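Local coordinates for purine nucleoside phosphorylase (PDB 2P4S), which catalyses the phosphorolysis of inosine, guanosine and their 2'-deoxy forms to free purine base and pentose 1-phosphate in the purine salvage pathway, at residues V112-G117 with V163-G168; L196-A201 with V307-T312; I214-D219 with T319-S324. All blocks are in the same frame, centred on the assembly; numbering follows the deposited sequence.

Contact 1: residues V112-G117 with V163-G168; sequences VGIICG and VMCMQG
V163 meets I114 diagonally across two parallel strands. The delta-methyl of I114 lies among CB, CG1 and CG2 of V163, nearest at I114 CD1 to V163 CB, 3.9 Å. It gets there because CG1 of I114 stands anti to the carbonyl carbon (chi1 -57°) and the chain runs on extended, back along the strand to V163, two residues before its bridge partner C165. M164 carries the first backbone bonds: its N donates to V112 O over 3.1 Å, and its O takes the N-H of I114 at 2.8 Å, with G113 CA adding a CA-H...O contact to the same oxygen. G113 offers no side chain beside M164, whose own chain packs on M188 and I191 of helix 178-191. C165 lies on the other face of the sheet, with V163 and I114. Its SG, anti to the backbone N (chi1 -175°), leans forward to the SG of C116 at 3.5 Å, too far for a disulfide; C116 packs on L123 and C165 on A124, both of helix 122-125. These strands belong to the central mixed sheet of the nucleoside phosphorylase fold, which has helices on both faces, and strand 112-116 is hydrogen-bonded along its other side to strand 195-204. M166 N donates to I114 O over 2.7 Å. M166 O accepts from C116 N at 2.9 Å. The side chain of M166 runs alongside I115, pointing the same way, with M166 SD 3.9 Å from I115 CG1, while V185 and P184 of helix 178-191 close over this pair. Q167 turns to the sulfur face, against A124 and E125. G168, in loop and without a CB to collide with the preceding carbonyl, gives a weak bond from its N to C116 O, just before the phosphate-binding R169.

Contact 2: residues L196-A201 with V307-T312; sequences LIATNA and VHEIIT. With DIH (7-[[(3R,4R)-3-(hydroxymethyl)-4-oxidanyl-pyrrolidin-1-ium-1-yl]methyl]-3,5-dihydropyrrolo[3,2-d]pyrimidin-4-one), chain F; PO4 (phosphate ion), chain D.
Strand L196-A201 and helix V307-T312 run nearly antiparallel, 174° between their axes, which come within 9.4 Å, and only four residues touch: L196 and A198 on the strand, E309 and I310 on the helix. No hydrogen bond joins the two. CD1 of I310 meets both strand side chains, the CB of A198 at 4.1 Å and the CD2 of L196 at 4.2 Å. Bends at both torsions of I310 (chi1 -63°, chi2 -76°) bring that methyl to the strand, although CB does not point there. L196 CD2 also rests 3.9 Å from E309 O. This is a helix packed on one face of the central alpha/beta sheet, and the same strand runs into the active site. There A201 N donates to O1 of the phosphate over 2.8 Å, nearly straight, and A201 O lies 3.1 Å from C10, the methylene bridge of the inhibitor DIH. E309 acts from the second shell. Its OE2 forms a salt bridge with NE of R169, whose NH2 is bonded to T199 O and whose NH1 is bonded to the phosphate, so E309 and T199 bind different nitrogens of one guanidinium group.

Contact 3: residues I214-D219 with T319-S324; sequences IMLIKD and TCFAFS
At M215-I217 and A322-S324 the mixed sheet curls sharply, and two antiparallel strands cross at 135° before separating. M215 and S324 form the hydrogen-bonded pair: M215 N donates to S324 O over 2.7 Å, and S324 N donates to M215 O over 2.9 Å. One step on, L216 and F323 are the non-hydrogen-bonded pair. Next, I217 N reaches A322 O at 3.0 Å, but the return bond is opened by a water, which donates to I217 O at 2.9 Å and accepts from A322 N at 2.9 Å; the strands diverge here. CG2 of I214 crosses obliquely against the root of the F323 side chain, touching CB, CG and CD1, the last at 3.7 Å. CG of F323 stands between its own backbone N and carbonyl carbon (chi1 61°), and the ring meets F359 edge to face. L216 reaches the other aromatic, with its CD2 3.7 Å from F321 CZ; A259 of helix 253-265 touches both side chains. I217 points at the second strand, its CD1 touching the CB of A322 and the OG of S324. M215 CE also approaches that hydroxyl, whose polar partner is the side-chain amide of N200. Farther along, where the first strand has left the second, D219 OD2 is bonded to Y334 and A289 of a neighbouring subunit. Such a strongly twisted antiparallel crossing is part of the curled mixed sheet of the trimeric nucleoside phosphorylases.

All three contacts are buried, and all reach the same mixed sheet. Contacts 1 and 3 pair strands within it, whereas contact 2 lays a helix against it. Contact 1 is regular and parallel, with its direct backbone bonds flanked by sulfur and aliphatic groups. Contact 3 is antiparallel, short and splayed, water-bridged and rich in aromatic side chains, and its first strand runs on to the subunit interface. Contact 2 has no hydrogen bond between its segments, only methyl groups against a methyl and the oxygens of E309, but ends at the phosphate. Its strand 195-204 lies between strands 112-116 and 319-329: I115 O is bonded to T199 OG1 on one side, and T319 O to L196 N on the other.

Contact 1: residues V112-G117 with V163-G168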
loop_
_atom_site.group_PDB
_atom_site.type_symbol
_atom_site.label_atom_id
_atom_site.label_comp_id
_atom_site.label_asym_id
_atom_site.label_seq_id
_atom_site.Cartn_x
_atom_site.Cartn_y
_atom_site.Cartn_z
ATOM N N VAL A 112 4.896 24.571 21.644
ATOM C CA VAL A 112 4.155 24.329 20.441
ATOM C C VAL A 112 5.105 24.221 19.239
ATOM O O VAL A 112 5.808 25.158 18.945
ATOM C CB VAL A 112 3.088 25.445 20.181
ATOM C CG1 VAL A 112 2.257 25.098 18.948
ATOM C CG2 VAL A 112 2.172 25.652 21.425
ATOM N N GLY A 113 5.083 23.083 18.539
ATOM C CA GLY A 113 5.707 22.951 17.197
ATOM C C GLY A 113 4.723 23.156 16.033
ATOM O O GLY A 113 3.586 22.689 16.090
ATOM N N ILE A 114 5.154 23.830 14.968
ATOM C CA ILE A 114 4.309 24.106 13.806
ATOM C C ILE A 114 5.051 23.619 12.536
ATOM O O ILE A 114 6.208 24.012 12.275
ATOM C CB ILE A 114 3.971 25.613 13.657
ATOM C CG1 ILE A 114 3.284 26.168 14.916
ATOM C CG2 ILE A 114 3.095 25.872 12.423
ATOM C CD1 ILE A 114 3.235 27.737 14.990
ATOM N N ILE A 115 4.415 22.747 11.761
ATOM C CA ILE A 115 4.957 22.397 10.423
ATOM C C ILE A 115 4.200 23.157 9.342
ATOM O O ILE A 115 2.986 22.996 9.232
ATOM C CB ILE A 115 4.938 20.870 10.182
ATOM C CG1 ILE A 115 5.498 20.155 11.410
ATOM C CG2 ILE A 115 5.770 20.513 8.916
ATOM C CD1 ILE A 115 5.495 18.610 11.321
ATOM N N CYS A 116 4.884 24.029 8.601
ATOM C CA CYS A 116 4.306 24.773 7.450
ATOM C C CYS A 116 4.423 24.053 6.086
ATOM O O CYS A 116 5.544 23.816 5.605
ATOM C CB CYS A 116 5.009 26.127 7.292
ATOM S SG CYS A 116 5.013 27.093 8.808
ATOM N N GLY A 117 3.289 23.787 5.431
ATOM C CA GLY A 117 3.267 23.028 4.192
ATOM C C GLY A 117 3.301 23.914 2.981
ATOM O O GLY A 117 3.727 25.094 3.068
ATOM N N VAL A 163 7.102 29.644 19.851
ATOM C CA VAL A 163 6.848 28.496 18.958
ATOM C C VAL A 163 8.170 28.043 18.294
ATOM O O VAL A 163 9.179 28.762 18.304
ATOM C CB VAL A 163 5.715 28.794 17.875
ATOM C CG1 VAL A 163 4.409 29.269 18.521
ATOM C CG2 VAL A 163 6.162 29.844 16.868
ATOM N N MET A 164 8.139 26.823 17.781
ATOM C CA MET A 164 9.189 26.225 16.975
ATOM C C MET A 164 8.509 25.903 15.632
ATOM O O MET A 164 7.568 25.122 15.569
ATOM C CB MET A 164 9.588 24.923 17.628
ATOM C CG MET A 164 10.837 24.344 17.098
ATOM S SD MET A 164 11.076 22.792 17.941
ATOM C CE MET A 164 10.465 23.115 19.513
ATOM N N CYS A 165 9.005 26.488 14.561
ATOM C CA CYS A 165 8.328 26.459 13.311
ATOM C C CYS A 165 9.177 25.851 12.161
ATOM O O CYS A 165 10.288 26.337 11.849
ATOM C CB CYS A 165 7.879 27.883 13.059
ATOM S SG CYS A 165 6.907 27.997 11.644
ATOM N N MET A 166 8.706 24.729 11.602
ATOM C CA MET A 166 9.270 24.169 10.377
ATOM C C MET A 166 8.792 24.928 9.176
ATOM O O MET A 166 7.664 24.748 8.710
ATOM C CB MET A 166 8.940 22.702 10.208
ATOM C CG MET A 166 9.876 21.787 10.949
ATOM S SD MET A 166 9.355 20.071 10.739
ATOM C CE MET A 166 9.947 19.636 9.087
ATOM N N GLN A 167 9.642 25.809 8.683
ATOM C CA GLN A 167 9.331 26.542 7.480
ATOM C C GLN A 167 9.740 25.710 6.274
ATOM O O GLN A 167 10.899 25.785 5.788
ATOM C CB GLN A 167 10.041 27.882 7.475
ATOM C CG GLN A 167 9.541 28.785 6.366
ATOM C CD GLN A 167 10.308 30.099 6.318
ATOM O OE1 GLN A 167 11.411 30.195 6.854
ATOM N NE2 GLN A 167 9.730 31.103 5.671
ATOM N N GLY A 168 8.776 24.934 5.764
ATOM C CA GLY A 168 9.059 23.892 4.778
ATOM C C GLY A 168 9.140 22.538 5.432
ATOM O O GLY A 168 9.594 22.420 6.572
#

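Contact 2: residues L196-A201 with V307-T312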
loop_
_atom_site.group_PDB
_atom_site.type_symbol
_atom_site.label_atom_id
_atom_site.label_comp_id
_atom_site.label_asym_id
_atom_site.label_seq_id
_atom_site.Cartn_x
_atom_site.Cartn_y
_atom_site.Cartn_z
ATOM N N LEU A 196 1.586 19.676 18.643
ATOM C CA LEU A 196 1.872 19.835 17.214
ATOM C C LEU A 196 0.718 20.464 16.426
ATOM O O LEU A 196 -0.401 19.952 16.459
ATOM C CB LEU A 196 2.288 18.494 16.586
ATOM C CG LEU A 196 2.651 18.549 15.089
ATOM C CD1 LEU A 196 3.976 19.371 14.810
ATOM C CD2 LEU A 196 2.663 17.114 14.472
ATOM N N ILE A 197 0.984 21.593 15.769
ATOM C CA ILE A 197 0.151 22.088 14.687
ATOM C C ILE A 197 0.736 21.714 13.287
ATOM O O ILE A 197 1.774 22.255 12.859
ATOM C CB ILE A 197 -0.088 23.604 14.778
ATOM C CG1 ILE A 197 -0.712 23.972 16.143
ATOM C CG2 ILE A 197 -0.980 24.081 13.606
ATOM C CD1 ILE A 197 -0.785 25.466 16.385
ATOM N N ALA A 198 0.068 20.790 12.582
ATOM C CA ALA A 198 0.522 20.389 11.230
ATOM C C ALA A 198 -0.385 21.033 10.198
ATOM O O ALA A 198 -1.623 20.925 10.295
ATOM C CB ALA A 198 0.540 18.888 11.095
ATOM N N THR A 199 0.197 21.732 9.237
ATOM C CA THR A 199 -0.578 22.402 8.192
ATOM C C THR A 199 -0.165 21.802 6.851
ATOM O O THR A 199 0.986 21.388 6.674
ATOM C CB THR A 199 -0.307 23.896 8.110
ATOM O OG1 THR A 199 0.993 24.110 7.543
ATOM C CG2 THR A 199 -0.411 24.604 9.468
ATOM N N ASN A 200 -1.072 21.762 5.891
ATOM C CA ASN A 200 -0.645 21.349 4.563
ATOM C C ASN A 200 -1.536 22.022 3.543
ATOM O O ASN A 200 -2.545 22.651 3.928
ATOM C CB ASN A 200 -0.680 19.809 4.440
ATOM C CG ASN A 200 -2.050 19.241 4.699
ATOM O OD1 ASN A 200 -3.025 19.588 4.027
ATOM N ND2 ASN A 200 -2.144 18.377 5.677
ATOM N N ALA A 201 -1.155 21.913 2.265
ATOM C CA ALA A 201 -2.069 22.117 1.153
ATOM C C ALA A 201 -2.788 20.799 0.784
ATOM O O ALA A 201 -2.239 19.712 0.983
ATOM C CB ALA A 201 -1.297 22.667 -0.077
ATOM N N VAL A 307 0.184 12.922 7.801
ATOM C CA VAL A 307 -0.419 11.769 8.526
ATOM C C VAL A 307 0.618 11.105 9.477
ATOM O O VAL A 307 0.341 10.885 10.643
ATOM C CB VAL A 307 -1.107 10.720 7.524
ATOM C CG1 VAL A 307 -1.331 9.338 8.185
ATOM C CG2 VAL A 307 -2.415 11.244 7.038
ATOM N N HIS A 308 1.815 10.838 8.938
ATOM C CA HIS A 308 2.944 10.199 9.643
ATOM C C HIS A 308 3.590 11.120 10.658
ATOM O O HIS A 308 4.091 10.655 11.667
ATOM C CB HIS A 308 4.002 9.661 8.628
ATOM C CG HIS A 308 4.308 10.613 7.515
ATOM N ND1 HIS A 308 3.520 10.720 6.387
ATOM C CD2 HIS A 308 5.285 11.547 7.380
ATOM C CE1 HIS A 308 3.998 11.681 5.608
ATOM N NE2 HIS A 308 5.049 12.216 6.207
ATOM N N GLU A 309 3.595 12.419 10.397
ATOM C CA GLU A 309 3.957 13.404 11.425
ATOM C C GLU A 309 3.006 13.369 12.657
ATOM O O GLU A 309 3.444 13.384 13.826
ATOM C CB GLU A 309 3.960 14.819 10.801
ATOM C CG GLU A 309 5.010 15.024 9.706
ATOM C CD GLU A 309 4.610 16.094 8.686
ATOM O OE1 GLU A 309 3.573 16.767 8.877
ATOM O OE2 GLU A 309 5.342 16.285 7.686
ATOM N N ILE A 310 1.704 13.401 12.380
ATOM C CA ILE A 310 0.673 13.231 13.400
ATOM C C ILE A 310 0.791 11.916 14.167
ATOM O O ILE A 310 0.665 11.906 15.366
ATOM C CB ILE A 310 -0.761 13.396 12.773
ATOM C CG1 ILE A 310 -0.926 14.836 12.215
ATOM C CG2 ILE A 310 -1.845 13.073 13.811
ATOM C CD1 ILE A 310 -1.170 15.954 13.312
ATOM N N ILE A 311 1.048 10.804 13.492
ATOM C CA ILE A 311 1.171 9.516 14.169
ATOM C C ILE A 311 2.388 9.490 15.116
ATOM O O ILE A 311 2.336 8.973 16.252
ATOM C CB ILE A 311 1.270 8.392 13.109
ATOM C CG1 ILE A 311 -0.096 8.146 12.470
ATOM C CG2 ILE A 311 1.799 7.090 13.682
ATOM C CD1 ILE A 311 -0.063 7.047 11.379
ATOM N N THR A 312 3.492 10.053 14.642
ATOM C CA THR A 312 4.683 10.231 15.491
ATOM C C THR A 312 4.395 11.133 16.705
ATOM O O THR A 312 4.829 10.848 17.799
ATOM C CB THR A 312 5.839 10.792 14.642
ATOM O OG1 THR A 312 6.065 9.903 13.523
ATOM C CG2 THR A 312 7.096 10.931 15.478
HETATM O "O5'" DIH F . 1.803 20.858 -5.502
HETATM C "C5'" DIH F . 2.258 19.565 -5.055
HETATM C "C4'" DIH F . 2.486 19.680 -3.567
HETATM C "C6'" DIH F . 1.231 20.218 -2.843
HETATM C "C3'" DIH F . 2.792 18.319 -2.982
HETATM O "O3'" DIH F . 3.712 18.495 -1.903
HETATM C "C2'" DIH F . 1.466 17.874 -2.394
HETATM N "N1'" DIH F . 0.913 19.153 -1.848
HETATM C C10 DIH F . -0.485 18.972 -1.428
HETATM C C9 DIH F . -1.564 18.966 -2.489
HETATM C C8 DIH F . -2.244 20.115 -2.976
HETATM N N7 DIH F . -3.166 19.712 -3.894
HETATM C C5 DIH F . -3.116 18.361 -4.026
HETATM C C6 DIH F . -3.896 17.360 -4.809
HETATM O O6 DIH F . -4.842 17.710 -5.627
HETATM N N1 DIH F . -3.541 16.071 -4.619
HETATM C C2 DIH F . -2.542 15.672 -3.775
HETATM N N3 DIH F . -1.843 16.541 -3.029
HETATM C C4 DIH F . -2.130 17.881 -3.149
HETATM P P PO4 D . 2.304 19.892 1.616
HETATM O O1 PO4 D . 1.510 21.111 1.958
HETATM O O2 PO4 D . 3.653 19.992 2.330
HETATM O O3 PO4 D . 1.669 18.625 2.056
HETATM O O4 PO4 D . 2.465 19.854 0.126
#

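Contact 3: residues I214-D219 with T319-S324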
loop_
_atom_site.group_PDB
_atom_site.type_symbol
_atom_site.label_atom_id
_atom_site.label_comp_id
_atom_site.label_asym_id
_atom_site.label_seq_id
_atom_site.Cartn_x
_atom_site.Cartn_y
_atom_site.Cartn_z
ATOM N N ILE A 214 -10.236 26.498 4.380
ATOM C CA ILE A 214 -9.432 25.744 5.314
ATOM C C ILE A 214 -10.297 24.603 5.832
ATOM O O ILE A 214 -11.374 24.835 6.402
ATOM C CB ILE A 214 -8.989 26.656 6.454
ATOM C CG1 ILE A 214 -8.036 27.736 5.910
ATOM C CG2 ILE A 214 -8.414 25.872 7.649
ATOM C CD1 ILE A 214 -7.792 28.860 6.919
ATOM N N MET A 215 -9.844 23.382 5.610
ATOM C CA MET A 215 -10.453 22.227 6.224
ATOM C C MET A 215 -9.705 21.810 7.473
ATOM O O MET A 215 -8.592 21.302 7.366
ATOM C CB MET A 215 -10.486 21.044 5.260
ATOM C CG MET A 215 -11.395 19.904 5.765
ATOM S SD MET A 215 -11.010 18.343 5.016
ATOM C CE MET A 215 -9.429 17.914 5.804
ATOM N N LEU A 216 -10.333 21.968 8.647
ATOM C CA LEU A 216 -9.865 21.270 9.855
ATOM C C LEU A 216 -9.839 19.778 9.590
ATOM O O LEU A 216 -10.779 19.202 9.060
ATOM C CB LEU A 216 -10.748 21.512 11.081
ATOM C CG LEU A 216 -11.064 22.993 11.345
ATOM C CD1 LEU A 216 -12.065 23.160 12.462
ATOM C CD2 LEU A 216 -9.772 23.849 11.542
ATOM N N ILE A 217 -8.755 19.151 10.004
ATOM C CA ILE A 217 -8.664 17.720 9.903
ATOM C C ILE A 217 -9.282 17.157 11.162
ATOM O O ILE A 217 -8.831 17.422 12.284
ATOM C CB ILE A 217 -7.211 17.242 9.628
ATOM C CG1 ILE A 217 -6.652 17.985 8.397
ATOM C CG2 ILE A 217 -7.178 15.683 9.492
ATOM C CD1 ILE A 217 -5.169 17.630 8.008
ATOM N N LYS A 218 -10.368 16.428 10.957
ATOM C CA LYS A 218 -11.053 15.791 12.031
ATOM C C LYS A 218 -10.526 14.355 12.154
ATOM O O LYS A 218 -10.543 13.774 13.239
ATOM C CB LYS A 218 -12.565 15.812 11.750
ATOM C CG LYS A 218 -13.386 15.087 12.807
ATOM C CD LYS A 218 -14.915 15.139 12.522
ATOM C CE LYS A 218 -15.697 14.778 13.813
ATOM N NZ LYS A 218 -17.205 14.798 13.450
ATOM N N ASP A 219 -10.080 13.787 11.030
ATOM C CA ASP A 219 -9.624 12.423 11.003
ATOM C C ASP A 219 -8.836 12.187 9.727
ATOM O O ASP A 219 -8.851 13.026 8.832
ATOM C CB ASP A 219 -10.824 11.451 11.068
ATOM C CG ASP A 219 -10.461 10.134 11.755
ATOM O OD1 ASP A 219 -9.246 9.900 12.025
ATOM O OD2 ASP A 219 -11.364 9.325 11.991
ATOM N N THR A 319 -0.349 16.645 21.924
ATOM C CA THR A 319 -1.683 17.065 21.464
ATOM C C THR A 319 -1.551 17.641 20.058
ATOM O O THR A 319 -0.631 18.405 19.809
ATOM C CB THR A 319 -2.326 18.091 22.426
ATOM O OG1 THR A 319 -2.446 17.460 23.704
ATOM C CG2 THR A 319 -3.731 18.523 21.961
ATOM N N CYS A 320 -2.461 17.251 19.157
ATOM C CA CYS A 320 -2.378 17.588 17.737
ATOM C C CYS A 320 -3.580 18.368 17.232
ATOM O O CYS A 320 -4.728 18.057 17.589
ATOM C CB CYS A 320 -2.249 16.318 16.888
ATOM S SG CYS A 320 -0.785 15.310 17.237
ATOM N N PHE A 321 -3.279 19.386 16.416
ATOM C CA PHE A 321 -4.246 20.174 15.698
ATOM C C PHE A 321 -3.688 20.224 14.267
ATOM O O PHE A 321 -2.475 20.351 14.071
ATOM C CB PHE A 321 -4.359 21.602 16.282
ATOM C CG PHE A 321 -5.241 22.504 15.472
ATOM C CD1 PHE A 321 -4.694 23.544 14.711
ATOM C CD2 PHE A 321 -6.639 22.274 15.405
ATOM C CE1 PHE A 321 -5.494 24.348 13.902
ATOM C CE2 PHE A 321 -7.477 23.083 14.602
ATOM C CZ PHE A 321 -6.914 24.134 13.861
ATOM N N ALA A 322 -4.551 20.076 13.273
ATOM C CA ALA A 322 -4.105 20.132 11.885
ATOM C C ALA A 322 -5.184 20.648 10.946
ATOM O O ALA A 322 -6.365 20.426 11.184
ATOM C CB ALA A 322 -3.632 18.736 11.426
ATOM N N PHE A 323 -4.768 21.337 9.884
ATOM C CA PHE A 323 -5.672 21.737 8.809
ATOM C C PHE A 323 -5.035 21.679 7.434
ATOM O O PHE A 323 -3.820 21.775 7.307
ATOM C CB PHE A 323 -6.275 23.124 9.035
ATOM C CG PHE A 323 -5.276 24.237 9.105
ATOM C CD1 PHE A 323 -4.883 24.911 7.952
ATOM C CD2 PHE A 323 -4.772 24.661 10.328
ATOM C CE1 PHE A 323 -4.012 25.956 8.007
ATOM C CE2 PHE A 323 -3.881 25.721 10.385
ATOM C CZ PHE A 323 -3.515 26.376 9.219
ATOM N N SER A 324 -5.904 21.555 6.425
ATOM C CA SER A 324 -5.558 21.649 5.016
ATOM C C SER A 324 -6.093 22.982 4.457
ATOM O O SER A 324 -7.292 23.302 4.615
ATOM C CB SER A 324 -6.238 20.518 4.233
ATOM O OG SER A 324 -5.806 19.218 4.589
HETATM O O HOH W 1 -7.262 19.204 13.864
#